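Local coordinates for protein phenylalanine ammonia-lyase (Rhodosporidium toruloides, PDB 1Y2M) that deaminates L-phenylalanine and L-tyrosine without oxidation, giving trans-cinnamate and p-coumarate as the first step of phenylpropanoid metabolism, at residues K546-A551 and P595-A600; S562-T565 and L569-E572; Y591-R596 and S635-V640; D599-A604 and V627-S632. All coordinates share one frame; numbering follows the deposited sequence.

A long helical arm illustrates how side-chain chemistry follows depth. Contacts 1 and 4 lie in its core and rest on apolar side chains: an oblique aromatic pair in contact 1, a methyl over a ring face in contact 4. Contact 3 is half at the surface, where an arginine, from its stem to its guanidinium, and a threonine methyl replace the rings. Contacts 1, 3 and 4 all use helix 593-611; contacts 3 and 4 pair it with helix 619-646, while contact 1 reaches across to helix 506-560. Contact 2, partly buried, stands apart, its centre about 20 Å from that of contact 1; there a selenomethionine packs against the start of helix 570-587.

Contact 1. Residues K546-A551 and P595-A600; sequences KQFGPA and PRWHDA
Phe-548 overlaps the outer end of the Trp-597 indole inside a bundle of successive helices, where helix 506-560 faces helix 593-611 across the core. The touching atoms are CE2 of Phe-548 and CZ3 of Trp-597, 4.1 Å apart. The two side chains run past each other in opposite directions, the planes of the phenyl ring and of the six-membered ring of the tryptophan inclined at 63°, an oblique pairing. The backbones stand well apart, with 12.3 Å between CA of Phe-548 and CA of Trp-597, and two large rings span the distance. With CG set opposite the backbone N (chi1 -157°), the phenyl ring projects inward to meet the indole. Phe-544, one turn earlier, brings its ring against both partners, while Ala-633 and Leu-636 of helix 619-646 and Leu-585 of helix 570-587 add aliphatic packing, so the pair is buried among four helices. Helix 506-560 is kinked just beyond the contact, at Pro-550, whose ring-bound N has no hydrogen to offer the preceding turn.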
loop_
_atom_site.group_PDB
_atom_site.type_symbol
_atom_site.label_atom_id
_atom_site.label_comp_id
_atom_site.label_asym_id
_atom_site.label_seq_id
_atom_site.Cartn_x
_atom_site.Cartn_y
_atom_site.Cartn_z
ATOM N N LYS B 546 26.328 -41.504 -17.769
ATOM C CA LYS B 546 26.204 -42.774 -18.514
ATOM C C LYS B 546 27.552 -43.360 -18.782
ATOM O O LYS B 546 27.737 -44.583 -18.756
ATOM C CB LYS B 546 25.562 -42.574 -19.888
ATOM C CG LYS B 546 24.089 -42.408 -19.924
ATOM C CD LYS B 546 23.682 -42.158 -21.382
ATOM C CE LYS B 546 22.161 -42.100 -21.535
ATOM N NZ LYS B 546 21.767 -41.514 -22.870
ATOM N N GLN B 547 28.490 -42.488 -19.132
ATOM C CA GLN B 547 29.830 -42.951 -19.470
ATOM C C GLN B 547 30.747 -43.062 -18.273
ATOM O O GLN B 547 31.613 -43.919 -18.219
ATOM C CB GLN B 547 30.453 -41.992 -20.451
ATOM C CG GLN B 547 29.928 -42.216 -21.846
ATOM C CD GLN B 547 30.884 -41.671 -22.839
ATOM O OE1 GLN B 547 31.990 -42.230 -23.076
ATOM N NE2 GLN B 547 30.502 -40.567 -23.417
ATOM N N PHE B 548 30.558 -42.189 -17.300
ATOM C CA PHE B 548 31.485 -42.180 -16.199
ATOM C C PHE B 548 31.281 -43.280 -15.161
ATOM O O PHE B 548 32.269 -43.790 -14.596
ATOM C CB PHE B 548 31.570 -40.819 -15.530
ATOM C CG PHE B 548 32.874 -40.633 -14.801
ATOM C CD1 PHE B 548 34.090 -40.796 -15.477
ATOM C CD2 PHE B 548 32.882 -40.367 -13.481
ATOM C CE1 PHE B 548 35.293 -40.669 -14.818
ATOM C CE2 PHE B 548 34.069 -40.238 -12.801
ATOM C CZ PHE B 548 35.287 -40.384 -13.461
ATOM N N GLY B 549 30.025 -43.670 -14.923
ATOM C CA GLY B 549 29.750 -44.849 -14.074
ATOM C C GLY B 549 30.603 -46.070 -14.394
ATOM O O GLY B 549 31.289 -46.622 -13.517
ATOM N N PRO B 550 30.558 -46.549 -15.640
ATOM C CA PRO B 550 31.425 -47.618 -16.082
ATOM C C PRO B 550 32.928 -47.349 -15.982
ATOM O O PRO B 550 33.720 -48.258 -15.680
ATOM C CB PRO B 550 31.011 -47.806 -17.551
ATOM C CG PRO B 550 29.599 -47.397 -17.559
ATOM C CD PRO B 550 29.543 -46.213 -16.663
ATOM N N ALA B 551 33.314 -46.107 -16.273
ATOM C CA ALA B 551 34.720 -45.684 -16.216
ATOM C C ALA B 551 35.299 -45.839 -14.794
ATOM O O ALA B 551 36.444 -46.272 -14.612
ATOM C CB ALA B 551 34.860 -44.232 -16.710
ATOM N N PRO B 595 40.376 -28.371 -11.006
ATOM C CA PRO B 595 40.411 -28.613 -9.541
ATOM C C PRO B 595 39.192 -29.361 -8.987
ATOM O O PRO B 595 39.342 -30.036 -7.966
ATOM C CB PRO B 595 40.517 -27.199 -8.938
ATOM C CG PRO B 595 39.933 -26.290 -9.984
ATOM C CD PRO B 595 40.407 -26.936 -11.313
ATOM N N ARG B 596 38.030 -29.231 -9.605
ATOM C CA ARG B 596 36.846 -29.950 -9.181
ATOM C C ARG B 596 37.097 -31.439 -9.146
ATOM O O ARG B 596 36.760 -32.119 -8.194
ATOM C CB ARG B 596 35.685 -29.673 -10.122
ATOM C CG ARG B 596 34.383 -30.199 -9.536
ATOM C CD ARG B 596 33.185 -29.851 -10.369
ATOM N NE ARG B 596 31.938 -30.167 -9.671
ATOM C CZ ARG B 596 30.755 -30.043 -10.244
ATOM N NH1 ARG B 596 30.682 -29.596 -11.489
ATOM N NH2 ARG B 596 29.666 -30.336 -9.584
ATOM N N TRP B 597 37.644 -31.961 -10.235
ATOM C CA TRP B 597 37.828 -33.420 -10.329
ATOM C C TRP B 597 38.958 -33.932 -9.443
ATOM O O TRP B 597 38.873 -35.022 -8.909
ATOM C CB TRP B 597 37.973 -33.853 -11.789
ATOM C CG TRP B 597 36.590 -33.860 -12.413
ATOM C CD1 TRP B 597 36.079 -32.985 -13.315
ATOM C CD2 TRP B 597 35.543 -34.756 -12.071
ATOM N NE1 TRP B 597 34.780 -33.301 -13.589
ATOM C CE2 TRP B 597 34.422 -34.394 -12.844
ATOM C CE3 TRP B 597 35.436 -35.837 -11.178
ATOM C CZ2 TRP B 597 33.206 -35.078 -12.750
ATOM C CZ3 TRP B 597 34.233 -36.532 -11.107
ATOM C CH2 TRP B 597 33.133 -36.141 -11.899
ATOM N N HIS B 598 40.021 -33.154 -9.282
ATOM C CA HIS B 598 41.057 -33.523 -8.352
ATOM C C HIS B 598 40.541 -33.493 -6.920
ATOM O O HIS B 598 40.878 -34.365 -6.143
ATOM C CB HIS B 598 42.311 -32.679 -8.570
ATOM C CG HIS B 598 43.049 -33.081 -9.801
ATOM N ND1 HIS B 598 43.854 -34.201 -9.857
ATOM C CD2 HIS B 598 43.055 -32.553 -11.046
ATOM C CE1 HIS B 598 44.324 -34.346 -11.079
ATOM N NE2 HIS B 598 43.868 -33.354 -11.817
ATOM N N ASP B 599 39.709 -32.517 -6.601
ATOM C CA ASP B 599 39.066 -32.488 -5.285
ATOM C C ASP B 599 38.177 -33.728 -5.017
ATOM O O ASP B 599 38.279 -34.417 -3.978
ATOM C CB ASP B 599 38.272 -31.177 -5.154
ATOM C CG ASP B 599 37.361 -31.177 -3.937
ATOM O OD1 ASP B 599 37.793 -30.639 -2.877
ATOM O OD2 ASP B 599 36.276 -31.789 -4.011
ATOM N N ALA B 600 37.344 -34.048 -5.983
ATOM C CA ALA B 600 36.422 -35.193 -5.824
ATOM C C ALA B 600 37.148 -36.511 -5.588
ATOM O O ALA B 600 36.810 -37.298 -4.684
ATOM C CB ALA B 600 35.540 -35.317 -7.033
#

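Contact 2. Residues S562-T565 and L569-E572; sequences SAMT and LRDE
The backbone of 562-565 folds as a type I beta turn from Ser-562 to Thr-565, and 569-572 leads into helix 570-587, which brings the CA atoms of Met-564 and Leu-569 to 6.3 Å. Together they form the connection of a helix-loop-helix hairpin, reversing the chain between helices 506-560 and 570-587. No hydrogen bond passes directly between the two segments; instead Ser-567, in the intervening loop, bonds through OG to both the carbonyl O of Met-564 and the backbone N of Leu-569, tying the bend together. The side-chain contact rests on Met-564, present here as selenomethionine and buried while its neighbours are more exposed. Its selenium lies against the start of the helix, with SE 3.9 Å from CA of Arg-570 and 4.4 Å from CB of Leu-569. A bend at the last torsion (chi3 -64°) then sets the methyl CE against CB, CG and CD of Arg-570, the two side chains crossing at about a right angle. Ile-556 of the preceding helix and Leu-612 of a later loop also pack on Met-564. Of the Arg-570 side chain, the aliphatic carbons meet the turn, and the polar end leads off to Asp-557, with which NE forms a salt bridge. At the crossing itself, CE of Met-564 lies 4.1 Å from CG of Arg-570.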
loop_
_atom_site.group_PDB
_atom_site.type_symbol
_atom_site.label_atom_id
_atom_site.label_comp_id
_atom_site.label_asym_id
_atom_site.label_seq_id
_atom_site.Cartn_x
_atom_site.Cartn_y
_atom_site.Cartn_z
ATOM N N SER B 562 43.780 -56.493 -8.510
ATOM C CA SER B 562 44.646 -57.574 -8.035
ATOM C C SER B 562 44.775 -57.546 -6.522
ATOM O O SER B 562 44.756 -58.576 -5.878
ATOM C CB SER B 562 46.008 -57.572 -8.739
ATOM O OG SER B 562 46.598 -56.301 -8.735
ATOM N N ALA B 563 44.867 -56.357 -5.942
ATOM C CA ALA B 563 44.911 -56.238 -4.492
ATOM C C ALA B 563 43.605 -56.705 -3.821
ATOM O O ALA B 563 43.615 -57.032 -2.636
ATOM C CB ALA B 563 45.257 -54.821 -4.100
HETATM N N MSE B 564 42.483 -56.743 -4.563
HETATM C CA MSE B 564 41.204 -57.170 -3.976
HETATM C C MSE B 564 40.870 -58.626 -4.294
HETATM O O MSE B 564 39.830 -59.134 -3.906
HETATM C CB MSE B 564 40.057 -56.290 -4.474
HETATM C CG MSE B 564 40.260 -54.865 -4.178
HETATM SE SE MSE B 564 38.682 -53.770 -4.714
HETATM C CE MSE B 564 38.746 -54.087 -6.720
ATOM N N THR B 565 41.740 -59.302 -5.020
ATOM C CA THR B 565 41.425 -60.667 -5.427
ATOM C C THR B 565 41.213 -61.545 -4.176
ATOM O O THR B 565 41.961 -61.427 -3.207
ATOM C CB THR B 565 42.541 -61.248 -6.324
ATOM O OG1 THR B 565 42.203 -62.594 -6.690
ATOM C CG2 THR B 565 43.893 -61.265 -5.616
ATOM N N LEU B 569 35.699 -57.177 -1.130
ATOM C CA LEU B 569 35.854 -55.698 -1.044
ATOM C C LEU B 569 35.372 -54.898 -2.254
ATOM O O LEU B 569 35.154 -53.686 -2.149
ATOM C CB LEU B 569 37.321 -55.323 -0.826
ATOM C CG LEU B 569 37.964 -55.886 0.426
ATOM C CD1 LEU B 569 39.451 -55.650 0.386
ATOM C CD2 LEU B 569 37.315 -55.237 1.608
ATOM N N ARG B 570 35.177 -55.550 -3.396
ATOM C CA ARG B 570 34.874 -54.809 -4.640
ATOM C C ARG B 570 33.500 -54.132 -4.663
ATOM O O ARG B 570 33.393 -52.935 -4.973
ATOM C CB ARG B 570 35.061 -55.697 -5.853
ATOM C CG ARG B 570 34.778 -54.985 -7.167
ATOM C CD ARG B 570 35.371 -55.779 -8.310
ATOM N NE ARG B 570 35.035 -55.267 -9.649
ATOM C CZ ARG B 570 33.890 -55.510 -10.295
ATOM N NH1 ARG B 570 32.888 -56.166 -9.715
ATOM N NH2 ARG B 570 33.724 -55.035 -11.517
ATOM N N ASP B 571 32.437 -54.887 -4.372
ATOM C CA ASP B 571 31.087 -54.306 -4.240
ATOM C C ASP B 571 31.100 -53.130 -3.298
ATOM O O ASP B 571 30.611 -52.056 -3.624
ATOM C CB ASP B 571 30.107 -55.323 -3.652
ATOM C CG ASP B 571 29.337 -56.056 -4.690
ATOM O OD1 ASP B 571 29.836 -56.128 -5.843
ATOM O OD2 ASP B 571 28.244 -56.576 -4.323
ATOM N N GLU B 572 31.648 -53.343 -2.108
ATOM C CA GLU B 572 31.675 -52.288 -1.112
ATOM C C GLU B 572 32.405 -51.045 -1.649
ATOM O O GLU B 572 31.958 -49.908 -1.450
ATOM C CB GLU B 572 32.371 -52.776 0.162
ATOM C CG GLU B 572 32.270 -51.801 1.305
ATOM C CD GLU B 572 33.105 -52.152 2.534
ATOM O OE1 GLU B 572 33.749 -53.238 2.587
ATOM O OE2 GLU B 572 33.103 -51.314 3.461
#

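Contact 3. Residues Y591-R596 and S635-V640; sequences YDLVPR and SLTRQV
Leu-593, directly after the N-cap position held by Asp-592, carries most of the contact by setting its two methyls against neighbouring residues of helix 619-646. CD1 meets CG2 of Thr-637 at 3.6 Å, the side chains reaching toward each other tip to tip. CD2 touches the arginine stem, 4.0 Å from CG of Arg-638 and equally far from its NE, while staying near the threonine methyl. A first torsion of 179° carries CG toward the partner helix, and chi2 of 68° spreads the two methyls. With an alanine in place of Leu-593, the Thr-637 methyl and the Arg-638 stem are likely to lose their contact across the helices, opening a gap there. The beginning of helix 593-611 here lies against a later part of helix 619-646, the two being successive helices of a hairpin, within a helical arm consistent with the extra domain that sets eukaryotic phenylalanine ammonia-lyases apart from histidase. Val-594 follows at the more exposed margin: its CG2 approaches NH2 of Arg-638 at 3.7 Å, the two side chains crossing at a slant in plain packing. Thr-637 presents its methyl to Leu-593 and spends its hydroxyl on its own helix, OG1 bonding to the carbonyl O of Ala-633.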
loop_
_atom_site.group_PDB
_atom_site.type_symbol
_atom_site.label_atom_id
_atom_site.label_comp_id
_atom_site.label_asym_id
_atom_site.label_seq_id
_atom_site.Cartn_x
_atom_site.Cartn_y
_atom_site.Cartn_z
ATOM N N TYR B 591 33.401 -24.847 -8.633
ATOM C CA TYR B 591 34.796 -25.064 -8.937
ATOM C C TYR B 591 35.000 -25.181 -10.420
ATOM O O TYR B 591 34.154 -25.748 -11.135
ATOM C CB TYR B 591 35.293 -26.395 -8.343
ATOM C CG TYR B 591 35.569 -26.474 -6.855
ATOM C CD1 TYR B 591 36.675 -27.186 -6.406
ATOM C CD2 TYR B 591 34.727 -25.916 -5.910
ATOM C CE1 TYR B 591 36.962 -27.306 -5.079
ATOM C CE2 TYR B 591 35.018 -26.054 -4.541
ATOM C CZ TYR B 591 36.136 -26.753 -4.159
ATOM O OH TYR B 591 36.509 -26.927 -2.854
ATOM N N ASP B 592 36.156 -24.700 -10.868
ATOM C CA ASP B 592 36.601 -24.926 -12.213
ATOM C C ASP B 592 36.869 -26.437 -12.415
ATOM O O ASP B 592 37.061 -27.201 -11.447
ATOM C CB ASP B 592 37.820 -24.092 -12.481
ATOM C CG ASP B 592 37.485 -22.621 -12.811
ATOM O OD1 ASP B 592 36.310 -22.208 -12.773
ATOM O OD2 ASP B 592 38.438 -21.865 -13.099
ATOM N N LEU B 593 36.834 -26.858 -13.675
ATOM C CA LEU B 593 36.765 -28.272 -14.005
ATOM C C LEU B 593 37.929 -29.080 -13.455
ATOM O O LEU B 593 37.740 -30.099 -12.801
ATOM C CB LEU B 593 36.645 -28.440 -15.511
ATOM C CG LEU B 593 36.586 -29.876 -16.012
ATOM C CD1 LEU B 593 35.305 -30.506 -15.578
ATOM C CD2 LEU B 593 36.737 -29.960 -17.542
ATOM N N VAL B 594 39.137 -28.601 -13.689
ATOM C CA VAL B 594 40.310 -29.353 -13.280
ATOM C C VAL B 594 40.390 -29.497 -11.747
ATOM O O VAL B 594 40.458 -30.616 -11.243
ATOM C CB VAL B 594 41.578 -28.752 -13.870
ATOM C CG1 VAL B 594 42.852 -29.418 -13.279
ATOM C CG2 VAL B 594 41.531 -28.939 -15.393
ATOM N N PRO B 595 40.376 -28.371 -11.006
ATOM C CA PRO B 595 40.411 -28.613 -9.541
ATOM C C PRO B 595 39.192 -29.361 -8.987
ATOM O O PRO B 595 39.342 -30.036 -7.966
ATOM C CB PRO B 595 40.517 -27.199 -8.938
ATOM C CG PRO B 595 39.933 -26.290 -9.984
ATOM C CD PRO B 595 40.407 -26.936 -11.313
ATOM N N ARG B 596 38.030 -29.231 -9.605
ATOM C CA ARG B 596 36.846 -29.950 -9.181
ATOM C C ARG B 596 37.097 -31.439 -9.146
ATOM O O ARG B 596 36.760 -32.119 -8.194
ATOM C CB ARG B 596 35.685 -29.673 -10.122
ATOM C CG ARG B 596 34.383 -30.199 -9.536
ATOM C CD ARG B 596 33.185 -29.851 -10.369
ATOM N NE ARG B 596 31.938 -30.167 -9.671
ATOM C CZ ARG B 596 30.755 -30.043 -10.244
ATOM N NH1 ARG B 596 30.682 -29.596 -11.489
ATOM N NH2 ARG B 596 29.666 -30.336 -9.584
ATOM N N SER B 635 38.671 -35.248 -19.082
ATOM C CA SER B 635 38.540 -35.532 -20.517
ATOM C C SER B 635 37.149 -35.881 -20.901
ATOM O O SER B 635 36.657 -35.406 -21.916
ATOM C CB SER B 635 39.448 -36.681 -20.962
ATOM O OG SER B 635 40.755 -36.406 -20.521
ATOM N N LEU B 636 36.501 -36.745 -20.140
ATOM C CA LEU B 636 35.145 -37.127 -20.498
ATOM C C LEU B 636 34.180 -35.914 -20.489
ATOM O O LEU B 636 33.334 -35.758 -21.362
ATOM C CB LEU B 636 34.648 -38.206 -19.556
ATOM C CG LEU B 636 33.241 -38.783 -19.765
ATOM C CD1 LEU B 636 33.036 -39.286 -21.205
ATOM C CD2 LEU B 636 33.023 -39.936 -18.801
ATOM N N THR B 637 34.318 -35.049 -19.487
ATOM C CA THR B 637 33.501 -33.852 -19.418
ATOM C C THR B 637 33.683 -33.018 -20.685
ATOM O O THR B 637 32.710 -32.576 -21.290
ATOM C CB THR B 637 33.881 -33.008 -18.184
ATOM O OG1 THR B 637 33.600 -33.749 -17.008
ATOM C CG2 THR B 637 33.083 -31.728 -18.150
ATOM N N ARG B 638 34.929 -32.818 -21.085
ATOM C CA ARG B 638 35.192 -31.987 -22.255
ATOM C C ARG B 638 34.545 -32.625 -23.491
ATOM O O ARG B 638 33.955 -31.928 -24.332
ATOM C CB ARG B 638 36.692 -31.782 -22.437
ATOM C CG ARG B 638 37.279 -30.912 -21.359
ATOM C CD ARG B 638 38.679 -30.443 -21.684
ATOM N NE ARG B 638 39.279 -29.627 -20.617
ATOM C CZ ARG B 638 40.431 -29.891 -20.015
ATOM N NH1 ARG B 638 41.167 -30.942 -20.368
ATOM N NH2 ARG B 638 40.868 -29.059 -19.076
ATOM N N GLN B 639 34.618 -33.956 -23.586
ATOM C CA GLN B 639 34.082 -34.641 -24.776
ATOM C C GLN B 639 32.564 -34.598 -24.833
ATOM O O GLN B 639 31.979 -34.309 -25.887
ATOM C CB GLN B 639 34.663 -36.039 -24.993
ATOM C CG GLN B 639 34.264 -37.177 -24.129
ATOM C CD GLN B 639 35.069 -38.496 -24.502
ATOM O OE1 GLN B 639 36.279 -38.452 -24.775
ATOM N NE2 GLN B 639 34.385 -39.635 -24.504
ATOM N N VAL B 640 31.929 -34.757 -23.685
ATOM C CA VAL B 640 30.470 -34.678 -23.616
ATOM C C VAL B 640 29.971 -33.255 -23.936
ATOM O O VAL B 640 28.987 -33.072 -24.665
ATOM C CB VAL B 640 29.955 -35.133 -22.243
ATOM C CG1 VAL B 640 28.485 -34.917 -22.107
ATOM C CG2 VAL B 640 30.303 -36.620 -22.041
#

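Contact 4. Residues D599-A604 and V627-S632; sequences DAFSFA and VAAAES
Phe-601 leaves helix 593-611 with its CB directed at helix 619-646, and from there the ring settles flat on the CB of Ala-629. CG already has that methyl at 3.9 Å; CD1 follows at 3.5 Å from the same Ala-629 CB, and CE1 at 3.4 Å from it is the closest atom of the ring. The other flank runs along the partner backbone: CD2 lies 3.8 Å from N of Ala-630, and CE2 is 3.8 Å from the carbonyl O of Ala-629. At the tip, CZ returns to Ala-629 CB at 3.6 Å. The methyl therefore sits over the middle of one face, 14° off the ring normal, a well-formed CH-pi contact. The first torsion, chi1 -78°, lays CG beside the backbone N and opposite the carbonyl carbon, which lets the ring stand between the helices. Trp-625 adds an edge-to-face ring contact, and Leu-581 and Phe-548 bring the two other helices against the same side chain. Replacing the phenylalanine with a serine would probably leave the Ala-629 methyl without the ring face it rests on and open a gap among the four helices. Consistent with the small alanines facing it, CA of Phe-601 and CA of Ala-630 are 6.2 Å apart. On another side of helix 593-611, Phe-603 stacks on Phe-603 of the second subunit. The result is a tightly packed, alanine-lined interface between consecutive helices of a helical bundle.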
loop_
_atom_site.group_PDB
_atom_site.type_symbol
_atom_site.label_atom_id
_atom_site.label_comp_id
_atom_site.label_asym_id
_atom_site.label_seq_id
_atom_site.Cartn_x
_atom_site.Cartn_y
_atom_site.Cartn_z
ATOM N N ASP B 599 39.709 -32.517 -6.601
ATOM C CA ASP B 599 39.066 -32.488 -5.285
ATOM C C ASP B 599 38.177 -33.728 -5.017
ATOM O O ASP B 599 38.279 -34.417 -3.978
ATOM C CB ASP B 599 38.272 -31.177 -5.154
ATOM C CG ASP B 599 37.361 -31.177 -3.937
ATOM O OD1 ASP B 599 37.793 -30.639 -2.877
ATOM O OD2 ASP B 599 36.276 -31.789 -4.011
ATOM N N ALA B 600 37.344 -34.048 -5.983
ATOM C CA ALA B 600 36.422 -35.193 -5.824
ATOM C C ALA B 600 37.148 -36.511 -5.588
ATOM O O ALA B 600 36.810 -37.298 -4.684
ATOM C CB ALA B 600 35.540 -35.317 -7.033
ATOM N N PHE B 601 38.140 -36.785 -6.412
ATOM C CA PHE B 601 38.914 -38.005 -6.250
ATOM C C PHE B 601 39.859 -38.002 -5.067
ATOM O O PHE B 601 40.223 -39.087 -4.591
ATOM C CB PHE B 601 39.571 -38.438 -7.573
ATOM C CG PHE B 601 38.592 -39.096 -8.487
ATOM C CD1 PHE B 601 38.250 -40.425 -8.250
ATOM C CD2 PHE B 601 37.940 -38.403 -9.514
ATOM C CE1 PHE B 601 37.321 -41.079 -9.011
ATOM C CE2 PHE B 601 37.012 -39.057 -10.292
ATOM C CZ PHE B 601 36.691 -40.416 -10.040
ATOM N N SER B 602 40.255 -36.830 -4.590
ATOM C CA SER B 602 41.006 -36.738 -3.347
ATOM C C SER B 602 40.136 -37.264 -2.205
ATOM O O SER B 602 40.562 -38.108 -1.425
ATOM C CB SER B 602 41.449 -35.318 -3.054
ATOM O OG SER B 602 42.176 -35.294 -1.834
ATOM N N PHE B 603 38.902 -36.769 -2.167
ATOM C CA PHE B 603 37.939 -37.246 -1.185
ATOM C C PHE B 603 37.730 -38.749 -1.371
ATOM O O PHE B 603 37.822 -39.531 -0.401
ATOM C CB PHE B 603 36.637 -36.470 -1.327
ATOM C CG PHE B 603 35.795 -36.404 -0.074
ATOM C CD1 PHE B 603 35.970 -37.263 0.994
ATOM C CD2 PHE B 603 34.803 -35.466 0.015
ATOM C CE1 PHE B 603 35.146 -37.153 2.160
ATOM C CE2 PHE B 603 33.995 -35.384 1.139
ATOM C CZ PHE B 603 34.166 -36.228 2.191
ATOM N N ALA B 604 37.529 -39.193 -2.622
ATOM C CA ALA B 604 37.351 -40.638 -2.862
ATOM C C ALA B 604 38.544 -41.505 -2.390
ATOM O O ALA B 604 38.399 -42.664 -1.915
ATOM C CB ALA B 604 37.013 -40.944 -4.327
ATOM N N VAL B 627 44.728 -39.734 -9.599
ATOM C CA VAL B 627 45.121 -38.842 -10.682
ATOM C C VAL B 627 44.517 -39.332 -12.010
ATOM O O VAL B 627 43.932 -38.545 -12.792
ATOM C CB VAL B 627 46.646 -38.686 -10.743
ATOM C CG1 VAL B 627 47.041 -37.946 -11.999
ATOM C CG2 VAL B 627 47.146 -37.912 -9.512
ATOM N N ALA B 628 44.634 -40.628 -12.279
ATOM C CA ALA B 628 44.083 -41.163 -13.541
ATOM C C ALA B 628 42.579 -40.969 -13.578
ATOM O O ALA B 628 42.002 -40.626 -14.604
ATOM C CB ALA B 628 44.421 -42.617 -13.698
ATOM N N ALA B 629 41.904 -41.160 -12.449
ATOM C CA ALA B 629 40.474 -41.023 -12.453
ATOM C C ALA B 629 40.062 -39.585 -12.692
ATOM O O ALA B 629 39.106 -39.325 -13.432
ATOM C CB ALA B 629 39.910 -41.545 -11.181
ATOM N N ALA B 630 40.739 -38.645 -12.028
ATOM C CA ALA B 630 40.437 -37.230 -12.254
ATOM C C ALA B 630 40.659 -36.845 -13.728
ATOM O O ALA B 630 39.834 -36.143 -14.337
ATOM C CB ALA B 630 41.257 -36.366 -11.353
ATOM N N GLU B 631 41.792 -37.271 -14.296
ATOM C CA GLU B 631 42.117 -36.958 -15.709
ATOM C C GLU B 631 41.052 -37.506 -16.629
ATOM O O GLU B 631 40.616 -36.844 -17.591
ATOM C CB GLU B 631 43.509 -37.476 -16.088
ATOM C CG GLU B 631 44.603 -36.640 -15.491
ATOM C CD GLU B 631 45.963 -37.259 -15.693
ATOM O OE1 GLU B 631 46.023 -38.430 -16.164
ATOM O OE2 GLU B 631 46.979 -36.593 -15.357
ATOM N N SER B 632 40.608 -38.711 -16.311
ATOM C CA SER B 632 39.563 -39.363 -17.080
ATOM C C SER B 632 38.267 -38.556 -17.023
ATOM O O SER B 632 37.585 -38.345 -18.036
ATOM C CB SER B 632 39.361 -40.797 -16.573
ATOM O OG SER B 632 38.239 -41.416 -17.190
#